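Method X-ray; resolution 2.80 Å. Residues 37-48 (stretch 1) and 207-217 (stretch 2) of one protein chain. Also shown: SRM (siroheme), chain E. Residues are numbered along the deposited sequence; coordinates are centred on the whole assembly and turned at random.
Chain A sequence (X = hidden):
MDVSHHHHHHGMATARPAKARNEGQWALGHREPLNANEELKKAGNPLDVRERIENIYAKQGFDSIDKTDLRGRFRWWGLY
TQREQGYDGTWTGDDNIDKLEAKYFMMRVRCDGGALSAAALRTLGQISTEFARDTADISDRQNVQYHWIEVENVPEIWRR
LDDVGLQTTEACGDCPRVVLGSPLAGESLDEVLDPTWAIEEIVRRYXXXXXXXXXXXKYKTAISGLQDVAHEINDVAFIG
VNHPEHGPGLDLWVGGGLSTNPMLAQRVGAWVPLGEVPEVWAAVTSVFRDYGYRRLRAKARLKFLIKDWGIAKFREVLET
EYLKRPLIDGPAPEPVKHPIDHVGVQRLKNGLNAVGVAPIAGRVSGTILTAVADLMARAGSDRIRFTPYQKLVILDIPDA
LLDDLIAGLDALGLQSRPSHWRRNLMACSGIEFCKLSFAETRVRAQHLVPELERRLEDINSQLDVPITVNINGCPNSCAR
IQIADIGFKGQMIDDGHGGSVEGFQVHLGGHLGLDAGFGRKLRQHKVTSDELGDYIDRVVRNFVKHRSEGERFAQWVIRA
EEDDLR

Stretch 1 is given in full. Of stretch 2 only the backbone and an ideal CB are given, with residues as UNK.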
ATOM      1  N   ASN A  37      20.440 -10.533  -7.828  1.00 65.44           N
ATOM      2  CA  ASN A  37      19.307 -10.746  -6.943  1.00 65.52           C
ATOM      3  C   ASN A  37      18.909 -12.207  -6.910  1.00 65.62           C
ATOM      4  O   ASN A  37      18.764 -12.784  -5.831  1.00 65.52           O
ATOM      5  CB  ASN A  37      18.123  -9.888  -7.395  1.00 65.63           C
ATOM      6  CG  ASN A  37      18.368  -8.400  -7.181  1.00 65.65           C
ATOM      7  OD1 ASN A  37      18.671  -7.660  -8.121  1.00 65.16           O
ATOM      8  ND2 ASN A  37      18.237  -7.958  -5.935  1.00 65.81           N
ATOM      9  N   GLU A  38      18.749 -12.802  -8.093  1.00 65.80           N
ATOM     10  CA  GLU A  38      18.496 -14.238  -8.207  1.00 65.94           C
ATOM     11  C   GLU A  38      19.661 -15.099  -7.690  1.00 66.17           C
ATOM     12  O   GLU A  38      19.457 -16.266  -7.339  1.00 66.41           O
ATOM     13  CB  GLU A  38      18.171 -14.627  -9.663  1.00 65.86           C
ATOM     14  CG  GLU A  38      16.725 -14.384 -10.078  1.00 66.01           C
ATOM     15  CD  GLU A  38      15.729 -14.964  -9.081  1.00 66.13           C
ATOM     16  OE1 GLU A  38      16.038 -16.028  -8.475  1.00 66.07           O
ATOM     17  OE2 GLU A  38      14.649 -14.348  -8.899  1.00 65.04           O
ATOM     18  N   GLU A  39      20.865 -14.532  -7.625  1.00 66.28           N
ATOM     19  CA  GLU A  39      22.035 -15.299  -7.194  1.00 66.36           C
ATOM     20  C   GLU A  39      22.245 -15.341  -5.679  1.00 66.14           C
ATOM     21  O   GLU A  39      22.718 -16.349  -5.146  1.00 66.09           O
ATOM     22  CB  GLU A  39      23.292 -14.782  -7.874  1.00 66.59           C
ATOM     23  CG  GLU A  39      24.411 -15.799  -7.906  1.00 66.80           C
ATOM     24  CD  GLU A  39      25.588 -15.265  -8.659  1.00 67.49           C
ATOM     25  OE1 GLU A  39      25.504 -15.200  -9.917  1.00 68.10           O
ATOM     26  OE2 GLU A  39      26.577 -14.886  -7.978  1.00 69.47           O
ATOM     27  N   LEU A  40      21.916 -14.252  -4.989  1.00 66.08           N
ATOM     28  CA  LEU A  40      22.045 -14.227  -3.526  1.00 65.98           C
ATOM     29  C   LEU A  40      20.988 -15.108  -2.856  1.00 65.72           C
ATOM     30  O   LEU A  40      21.206 -15.636  -1.767  1.00 65.49           O
ATOM     31  CB  LEU A  40      22.018 -12.789  -2.978  1.00 66.11           C
ATOM     32  CG  LEU A  40      20.797 -11.887  -3.137  1.00 66.17           C
ATOM     33  CD1 LEU A  40      19.632 -12.310  -2.246  1.00 66.12           C
ATOM     34  CD2 LEU A  40      21.232 -10.461  -2.819  1.00 66.28           C
ATOM     35  N   LYS A  41      19.852 -15.277  -3.534  1.00 65.65           N
ATOM     36  CA  LYS A  41      18.782 -16.149  -3.053  1.00 65.43           C
ATOM     37  C   LYS A  41      19.160 -17.635  -3.191  1.00 65.54           C
ATOM     38  O   LYS A  41      18.627 -18.485  -2.461  1.00 65.61           O
ATOM     39  CB  LYS A  41      17.470 -15.848  -3.791  1.00 65.39           C
ATOM     40  CG  LYS A  41      16.934 -14.429  -3.559  1.00 64.73           C
ATOM     41  CD  LYS A  41      15.503 -14.238  -4.102  1.00 64.80           C
ATOM     42  CE  LYS A  41      15.431 -14.226  -5.638  1.00 63.87           C
ATOM     43  NZ  LYS A  41      14.025 -14.240  -6.148  1.00 63.65           N
ATOM     44  N   LYS A  42      20.094 -17.939  -4.096  1.00 65.32           N
ATOM     45  CA  LYS A  42      20.612 -19.306  -4.234  1.00 65.22           C
ATOM     46  C   LYS A  42      21.478 -19.759  -3.046  1.00 65.23           C
ATOM     47  O   LYS A  42      21.781 -20.944  -2.933  1.00 65.13           O
ATOM     48  CB  LYS A  42      21.409 -19.449  -5.535  1.00 64.95           C
ATOM     49  CG  LYS A  42      20.646 -19.040  -6.798  1.00 64.51           C
ATOM     50  CD  LYS A  42      19.306 -19.771  -6.947  1.00 64.07           C
ATOM     51  CE  LYS A  42      18.627 -19.464  -8.274  1.00 63.89           C
ATOM     52  NZ  LYS A  42      17.609 -20.490  -8.624  1.00 63.56           N
ATOM     53  N   ALA A  43      21.846 -18.830  -2.156  1.00 65.45           N
ATOM     54  CA  ALA A  43      22.742 -19.128  -1.029  1.00 65.64           C
ATOM     55  C   ALA A  43      22.025 -19.663   0.225  1.00 65.88           C
ATOM     56  O   ALA A  43      22.564 -19.579   1.331  1.00 65.93           O
ATOM     57  CB  ALA A  43      23.578 -17.891  -0.676  1.00 65.54           C
ATOM     58  N   GLY A  44      20.833 -20.233   0.055  1.00 66.32           N
ATOM     59  CA  GLY A  44      20.027 -20.717   1.192  1.00 66.47           C
ATOM     60  C   GLY A  44      18.851 -19.793   1.445  1.00 66.65           C
ATOM     61  O   GLY A  44      18.838 -18.663   0.939  1.00 66.87           O
ATOM     62  N   ASN A  45      17.864 -20.258   2.216  1.00 66.74           N
ATOM     63  CA  ASN A  45      16.673 -19.441   2.480  1.00 66.81           C
ATOM     64  C   ASN A  45      17.111 -18.064   3.007  1.00 66.88           C
ATOM     65  O   ASN A  45      17.921 -17.987   3.932  1.00 66.79           O
ATOM     66  CB  ASN A  45      15.684 -20.141   3.439  1.00 66.99           C
ATOM     67  CG  ASN A  45      14.305 -19.441   3.499  1.00 67.12           C
ATOM     68  OD1 ASN A  45      14.204 -18.213   3.385  1.00 67.67           O
ATOM     69  ND2 ASN A  45      13.244 -20.232   3.682  1.00 66.69           N
ATOM     70  N   PRO A  46      16.644 -16.975   2.362  1.00 66.94           N
ATOM     71  CA  PRO A  46      16.952 -15.631   2.887  1.00 66.92           C
ATOM     72  C   PRO A  46      16.522 -15.389   4.354  1.00 66.87           C
ATOM     73  O   PRO A  46      17.252 -14.751   5.110  1.00 66.60           O
ATOM     74  CB  PRO A  46      16.215 -14.695   1.914  1.00 67.01           C
ATOM     75  CG  PRO A  46      16.110 -15.486   0.626  1.00 66.97           C
ATOM     76  CD  PRO A  46      15.892 -16.907   1.088  1.00 66.98           C
ATOM     77  N   LEU A  47      15.376 -15.934   4.758  1.00 66.93           N
ATOM     78  CA  LEU A  47      14.876 -15.787   6.133  1.00 67.14           C
ATOM     79  C   LEU A  47      15.868 -16.210   7.226  1.00 67.23           C
ATOM     80  O   LEU A  47      15.600 -16.009   8.415  1.00 66.93           O
ATOM     81  CB  LEU A  47      13.566 -16.586   6.301  1.00 67.21           C
ATOM     82  CG  LEU A  47      12.261 -16.001   5.730  1.00 66.61           C
ATOM     83  CD1 LEU A  47      11.373 -17.096   5.174  1.00 66.56           C
ATOM     84  CD2 LEU A  47      11.515 -15.187   6.784  1.00 66.06           C
ATOM     85  N   ASP A  48      16.991 -16.814   6.831  1.00 67.74           N
ATOM     86  CA  ASP A  48      17.984 -17.340   7.790  1.00 68.06           C
ATOM     87  C   ASP A  48      18.721 -16.253   8.568  1.00 68.20           C
ATOM     88  O   ASP A  48      19.165 -16.485   9.705  1.00 68.00           O
ATOM     89  CB  ASP A  48      18.997 -18.240   7.066  1.00 68.18           C
ATOM     90  CG  ASP A  48      18.389 -19.565   6.610  1.00 68.68           C
ATOM     91  OD1 ASP A  48      17.628 -19.575   5.623  1.00 68.80           O
ATOM     92  OD2 ASP A  48      18.686 -20.610   7.226  1.00 69.19           O
ATOM     93  N   UNK A 207       3.087 -18.081   5.407  1.00 46.27           N
ATOM     94  CA  UNK A 207       3.998 -16.992   5.740  1.00 46.78           C
ATOM     95  C   UNK A 207       5.059 -17.464   6.701  1.00 47.36           C
ATOM     96  O   UNK A 207       4.752 -18.046   7.724  1.00 46.99           O
ATOM     97  CB  UNK A 207       3.236 -15.807   6.337  1.00 46.78           C
ATOM     98  N   UNK A 208       6.313 -17.200   6.334  1.00 48.70           N
ATOM     99  CA  UNK A 208       7.484 -17.529   7.149  1.00 49.40           C
ATOM    100  C   UNK A 208       8.115 -18.864   6.790  1.00 50.29           C
ATOM    101  O   UNK A 208       9.108 -19.242   7.394  1.00 50.45           O
ATOM    102  CB  UNK A 208       7.096 -17.539   8.629  1.00 49.40           C
ATOM    103  N   UNK A 209       7.546 -19.565   5.804  1.00 51.31           N
ATOM    104  CA  UNK A 209       7.910 -20.960   5.491  1.00 51.79           C
ATOM    105  C   UNK A 209       8.594 -21.029   4.131  1.00 52.35           C
ATOM    106  O   UNK A 209       8.324 -20.203   3.252  1.00 52.74           O
ATOM    107  CB  UNK A 209       6.675 -21.863   5.507  1.00 51.79           C
ATOM    108  N   UNK A 210       9.457 -22.037   3.933  1.00 52.74           N
ATOM    109  CA  UNK A 210      10.330 -22.036   2.749  1.00 52.71           C
ATOM    110  C   UNK A 210       9.616 -21.980   1.400  1.00 52.65           C
ATOM    111  O   UNK A 210      10.150 -21.397   0.455  1.00 52.74           O
ATOM    112  CB  UNK A 210      11.206 -23.290   2.778  1.00 52.71           C
ATOM    113  N   UNK A 211       8.425 -22.553   1.298  1.00 52.57           N
ATOM    114  CA  UNK A 211       7.841 -22.782  -0.036  1.00 52.76           C
ATOM    115  C   UNK A 211       7.622 -21.522  -0.861  1.00 52.36           C
ATOM    116  O   UNK A 211       7.817 -21.547  -2.071  1.00 52.12           O
ATOM    117  CB  UNK A 211       6.500 -23.503   0.115  1.00 52.76           C
ATOM    118  N   UNK A 212       7.241 -20.430  -0.195  1.00 52.06           N
ATOM    119  CA  UNK A 212       6.961 -19.153  -0.857  1.00 51.62           C
ATOM    120  C   UNK A 212       7.925 -18.052  -0.418  1.00 51.33           C
ATOM    121  O   UNK A 212       7.657 -16.866  -0.624  1.00 51.46           O
ATOM    122  CB  UNK A 212       5.521 -18.720  -0.572  1.00 51.62           C
ATOM    123  N   UNK A 213       9.061 -18.441   0.151  1.00 50.50           N
ATOM    124  CA  UNK A 213      10.076 -17.476   0.529  1.00 49.97           C
ATOM    125  C   UNK A 213      10.956 -17.013  -0.639  1.00 49.40           C
ATOM    126  O   UNK A 213      11.737 -16.090  -0.470  1.00 49.57           O
ATOM    127  CB  UNK A 213      10.958 -18.078   1.624  1.00 49.97           C
ATOM    128  N   UNK A 214      10.851 -17.643  -1.809  1.00 48.71           N
ATOM    129  CA  UNK A 214      11.677 -17.242  -2.957  1.00 48.14           C
ATOM    130  C   UNK A 214      10.842 -17.226  -4.224  1.00 47.61           C
ATOM    131  O   UNK A 214      10.631 -18.268  -4.880  1.00 47.58           O
ATOM    132  CB  UNK A 214      12.872 -18.183  -3.125  1.00 48.14           C
ATOM    133  N   UNK A 215      10.366 -16.023  -4.550  1.00 46.69           N
ATOM    134  CA  UNK A 215       9.535 -15.791  -5.728  1.00 45.91           C
ATOM    135  C   UNK A 215      10.281 -14.864  -6.707  1.00 45.11           C
ATOM    136  O   UNK A 215      11.271 -14.207  -6.334  1.00 44.69           O
ATOM    137  CB  UNK A 215       8.187 -15.188  -5.327  1.00 45.91           C
ATOM    138  N   UNK A 216       9.832 -14.839  -7.974  1.00 44.34           N
ATOM    139  CA  UNK A 216      10.381 -13.946  -8.984  1.00 44.03           C
ATOM    140  C   UNK A 216      10.482 -12.491  -8.530  1.00 43.65           C
ATOM    141  O   UNK A 216      11.401 -11.776  -8.956  1.00 43.80           O
ATOM    142  CB  UNK A 216       9.523 -14.023 -10.249  1.00 44.03           C
ATOM    143  N   UNK A 217       9.518 -12.057  -7.714  1.00 42.77           N
ATOM    144  CA  UNK A 217       9.555 -10.739  -7.096  1.00 41.98           C
ATOM    145  C   UNK A 217       8.576 -10.642  -5.930  1.00 41.08           C
ATOM    146  O   UNK A 217       8.072 -11.666  -5.436  1.00 40.82           O
ATOM    147  CB  UNK A 217       9.243  -9.660  -8.135  1.00 41.98           C
TER
HETATM  148 FE   SRM E 557       6.491   0.455  -2.235  1.00 36.68          FE
HETATM  149  CHA SRM E 557       9.807   0.265  -3.031  1.00 39.33           C
HETATM  150  CHB SRM E 557       7.193   2.780   0.072  1.00 37.03           C
HETATM  151  CHC SRM E 557       3.336   0.598  -1.449  1.00 31.66           C
HETATM  152  CHD SRM E 557       5.664   0.044  -5.564  1.00 36.19           C
HETATM  153  NA  SRM E 557       8.183   1.199  -1.472  1.00 38.55           N
HETATM  154  C1A SRM E 557       9.455   0.916  -1.830  1.00 39.78           C
HETATM  155  C2A SRM E 557      10.478   1.363  -0.831  1.00 40.69           C
HETATM  156  CMA SRM E 557      10.861   0.210   0.045  1.00 40.05           C
HETATM  157  CDA SRM E 557      11.646   2.064  -1.467  1.00 42.56           C
HETATM  158  CEA SRM E 557      12.949   1.346  -1.619  1.00 44.84           C
HETATM  159  O3A SRM E 557      12.989   0.334  -2.326  1.00 47.29           O
HETATM  160  O4A SRM E 557      13.971   1.748  -1.044  1.00 46.66           O
HETATM  161  C3A SRM E 557       9.687   2.376  -0.075  1.00 40.44           C
HETATM  162  CAA SRM E 557       9.943   2.394   1.394  1.00 40.25           C
HETATM  163  CBA SRM E 557      11.060   3.393   1.540  1.00 41.43           C
HETATM  164  CCA SRM E 557      10.967   4.109   2.848  1.00 42.67           C
HETATM  165  O1A SRM E 557       9.843   4.456   3.268  1.00 41.33           O
HETATM  166  O2A SRM E 557      12.025   4.319   3.490  1.00 43.03           O
HETATM  167  C4A SRM E 557       8.282   2.101  -0.490  1.00 39.08           C
HETATM  168  NB  SRM E 557       5.496   1.396  -0.824  1.00 35.16           N
HETATM  169  C1B SRM E 557       5.892   2.286   0.089  1.00 34.63           C
HETATM  170  C2B SRM E 557       4.849   2.667   1.102  1.00 33.18           C
HETATM  171  CMB SRM E 557       5.372   2.826   2.502  1.00 32.44           C
HETATM  172  CDB SRM E 557       4.268   3.972   0.670  1.00 33.03           C
HETATM  173  CEB SRM E 557       3.211   4.585   1.517  1.00 33.40           C
HETATM  174  O3B SRM E 557       3.392   5.645   2.155  1.00 33.18           O
HETATM  175  O4B SRM E 557       2.134   3.991   1.572  1.00 34.85           O
HETATM  176  C3B SRM E 557       3.874   1.529   0.889  1.00 32.49           C
HETATM  177  CAB SRM E 557       4.233   0.343   1.745  1.00 32.29           C
HETATM  178  CBB SRM E 557       3.045  -0.527   2.025  1.00 31.87           C
HETATM  179  CCB SRM E 557       3.481  -1.807   2.676  1.00 31.13           C
HETATM  180  O1B SRM E 557       3.337  -1.980   3.884  1.00 31.81           O
HETATM  181  O2B SRM E 557       3.960  -2.724   2.017  1.00 33.57           O
HETATM  182  C4B SRM E 557       4.228   1.138  -0.520  1.00 33.82           C
HETATM  183  NC  SRM E 557       4.871   0.466  -3.288  1.00 33.63           N
HETATM  184  C1C SRM E 557       3.626   0.347  -2.782  1.00 31.18           C
HETATM  185  C2C SRM E 557       2.631   0.335  -3.749  1.00 32.91           C
HETATM  186  CDC SRM E 557       1.153   0.479  -3.597  1.00 33.13           C
HETATM  187  CEC SRM E 557       0.289  -0.690  -3.326  1.00 32.44           C
HETATM  188  O3C SRM E 557       0.803  -1.795  -3.037  1.00 31.81           O
HETATM  189  O4C SRM E 557      -0.930  -0.490  -3.421  1.00 32.69           O
HETATM  190  C3C SRM E 557       3.335   0.230  -4.910  1.00 33.32           C
HETATM  191  CAC SRM E 557       2.592   0.168  -6.204  1.00 33.48           C
HETATM  192  CBC SRM E 557       1.787  -1.063  -6.565  1.00 32.83           C
HETATM  193  CCC SRM E 557       2.734  -2.130  -7.088  1.00 32.31           C
HETATM  194  O1C SRM E 557       3.530  -2.718  -6.307  1.00 28.39           O
HETATM  195  O2C SRM E 557       2.693  -2.368  -8.322  1.00 31.62           O
HETATM  196  C4C SRM E 557       4.673   0.243  -4.609  1.00 34.77           C
HETATM  197  ND  SRM E 557       7.508  -0.131  -3.883  1.00 37.36           N
HETATM  198  C1D SRM E 557       6.996  -0.038  -5.121  1.00 37.00           C
HETATM  199  C2D SRM E 557       8.053  -0.017  -6.051  1.00 38.32           C
HETATM  200  CAD SRM E 557       7.907  -0.539  -7.469  1.00 37.48           C
HETATM  201  CBD SRM E 557       8.247  -1.970  -7.745  1.00 39.18           C
HETATM  202  CCD SRM E 557       8.020  -2.627  -9.077  1.00 40.36           C
HETATM  203  O1D SRM E 557       7.180  -3.554  -9.113  1.00 41.96           O
HETATM  204  O2D SRM E 557       8.645  -2.256 -10.106  1.00 37.19           O
HETATM  205  C3D SRM E 557       9.224  -0.102  -5.317  1.00 37.58           C
HETATM  206  CDD SRM E 557      10.553  -0.557  -5.856  1.00 38.97           C
HETATM  207  CED SRM E 557      10.883  -2.010  -6.116  1.00 39.54           C
HETATM  208  O3D SRM E 557      10.173  -2.917  -5.680  1.00 39.68           O
HETATM  209  O4D SRM E 557      11.881  -2.332  -6.777  1.00 38.84           O
HETATM  210  C4D SRM E 557       8.872  -0.174  -3.978  1.00 38.45           C

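Position 207 directs its CA-to-CB bond away from stretch 1, and nothing of that stretch lies within 5.5 Å of its ideal CB. Many side chains would serve; the residue is Ile 207.

At 208 the backbone decides. With phi/psi of 95/0, a CB would be jammed against the carbonyl O of the preceding residue, which calls for glycine, and Gly 208 is found. Its carbonyl O lies 3.8 Å from Leu 47 CD1.

Position 209 points away into space empty of stretch 1, so many residues fit; it is Lys 209.

Position 210 is sideways, its ideal CB 3.8 Å from Asn 45 ND2. A phi of -58° is compatible with proline, though small or polar residues would also suit. Pro 210 places its CA 3.6 Å from Asn 45 ND2.

Positions 211 and 212 have no atom of stretch 1 within 5.5 Å of their ideal CB atoms, leaving the choice open. They are Asp 211 and Phe 212.

Position 213 points toward stretch 1 at close range: its ideal CB is 3.7 Å from both Asn 45 OD1 and Leu 47 CD1. A small side chain suits such a site, alanine or perhaps serine. Ala 213 packs its CB against Leu 47 CD1 at 3.7 Å, an apolar contact. Asn 45 OD1, beside the same methyl, accepts a hydrogen bond from Leu 47 N (2.9 Å).

Position 214 also points toward stretch 1, but here the ideal CB is 4.8 Å from Lys 41 CD, and the lysine chain runs on to its ammonium. An acid or a polar acceptor would suit. Asp 214, with chi1 t, forms a salt bridge through OD1 to Lys 41 NZ at 2.8 Å. Lys 41 NZ also bridges to Glu 38 OE2 at 2.8 Å, so the ammonium offsets two carboxylates whose OE1 of Glu 38 and OD1 of Asp 214 approach to 4.4 Å.

At 215 CA-to-CB points away, with nothing of stretch 1 within 5.5 Å of the ideal CB; stretch 1 therefore hardly restricts the side chain. Separately, the carbonyl O of 215 lies 2.8 Å from Lys 41 NZ. The residue is Leu 215.

Position 216 points away, its ideal CB 5.3 Å from Glu 38 OE2. Stretch 1 sets little limit here, and a phi of -49° permits proline. It is Pro 216.

Position 217 points away from stretch 1, but the siroheme carboxylates favour a long basic residue. Arg 217 brings NH2 to 3.1 Å from siroheme O4D.

Stretch 2 (207-217) IGKPDFADLPR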
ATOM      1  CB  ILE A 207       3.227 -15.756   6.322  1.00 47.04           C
ATOM      2  CG1 ILE A 207       2.348 -15.134   5.222  1.00 46.82           C
ATOM      3  CG2 ILE A 207       4.180 -14.689   6.929  1.00 46.69           C
ATOM      4  CD1 ILE A 207       3.065 -14.897   3.899  1.00 46.44           C
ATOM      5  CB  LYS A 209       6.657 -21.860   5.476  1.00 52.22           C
ATOM      6  CG  LYS A 209       5.778 -21.761   6.738  1.00 52.76           C
ATOM      7  CD  LYS A 209       5.680 -23.068   7.531  1.00 52.61           C
ATOM      8  CE  LYS A 209       4.758 -22.898   8.749  1.00 52.75           C
ATOM      9  NZ  LYS A 209       3.975 -24.132   9.080  1.00 52.96           N
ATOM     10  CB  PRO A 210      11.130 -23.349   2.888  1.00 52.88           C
ATOM     11  CG  PRO A 210      10.340 -24.202   3.865  1.00 52.98           C
ATOM     12  CD  PRO A 210       9.674 -23.224   4.787  1.00 52.93           C
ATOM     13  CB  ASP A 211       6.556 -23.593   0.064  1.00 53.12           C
ATOM     14  CG  ASP A 211       6.787 -24.907   0.755  1.00 54.32           C
ATOM     15  OD1 ASP A 211       7.113 -24.860   1.973  1.00 55.64           O
ATOM     16  OD2 ASP A 211       6.692 -25.959   0.077  1.00 55.31           O
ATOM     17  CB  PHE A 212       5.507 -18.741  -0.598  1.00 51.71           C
ATOM     18  CG  PHE A 212       4.522 -19.767  -1.053  1.00 51.73           C
ATOM     19  CD1 PHE A 212       4.448 -20.112  -2.399  1.00 51.96           C
ATOM     20  CD2 PHE A 212       3.707 -20.421  -0.148  1.00 51.51           C
ATOM     21  CE1 PHE A 212       3.557 -21.069  -2.836  1.00 51.79           C
ATOM     22  CE2 PHE A 212       2.816 -21.397  -0.573  1.00 51.56           C
ATOM     23  CZ  PHE A 212       2.739 -21.722  -1.915  1.00 51.61           C
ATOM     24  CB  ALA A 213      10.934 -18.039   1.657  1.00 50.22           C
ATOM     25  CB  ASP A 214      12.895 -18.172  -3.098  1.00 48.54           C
ATOM     26  CG  ASP A 214      13.857 -17.756  -4.222  1.00 48.92           C
ATOM     27  OD1 ASP A 214      13.626 -16.726  -4.898  1.00 50.05           O
ATOM     28  OD2 ASP A 214      14.856 -18.481  -4.425  1.00 48.61           O
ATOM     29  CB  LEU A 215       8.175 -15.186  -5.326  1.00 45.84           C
ATOM     30  CG  LEU A 215       7.473 -15.721  -4.075  1.00 45.66           C
ATOM     31  CD1 LEU A 215       6.155 -15.006  -3.890  1.00 46.05           C
ATOM     32  CD2 LEU A 215       7.236 -17.200  -4.155  1.00 46.24           C
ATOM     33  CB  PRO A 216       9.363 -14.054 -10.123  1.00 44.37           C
ATOM     34  CG  PRO A 216       8.751 -15.408  -9.978  1.00 44.34           C
ATOM     35  CD  PRO A 216       8.782 -15.725  -8.523  1.00 44.47           C
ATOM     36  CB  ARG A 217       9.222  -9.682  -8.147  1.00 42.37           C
ATOM     37  CG  ARG A 217      10.405  -8.853  -8.578  1.00 42.69           C
ATOM     38  CD  ARG A 217       9.923  -7.517  -9.147  1.00 43.56           C
ATOM     39  NE  ARG A 217      10.975  -6.511  -9.175  1.00 44.11           N
ATOM     40  CZ  ARG A 217      11.496  -5.953  -8.091  1.00 44.26           C
ATOM     41  NH1 ARG A 217      11.081  -6.286  -6.864  1.00 43.68           N
ATOM     42  NH2 ARG A 217      12.451  -5.056  -8.248  1.00 45.79           N
TER
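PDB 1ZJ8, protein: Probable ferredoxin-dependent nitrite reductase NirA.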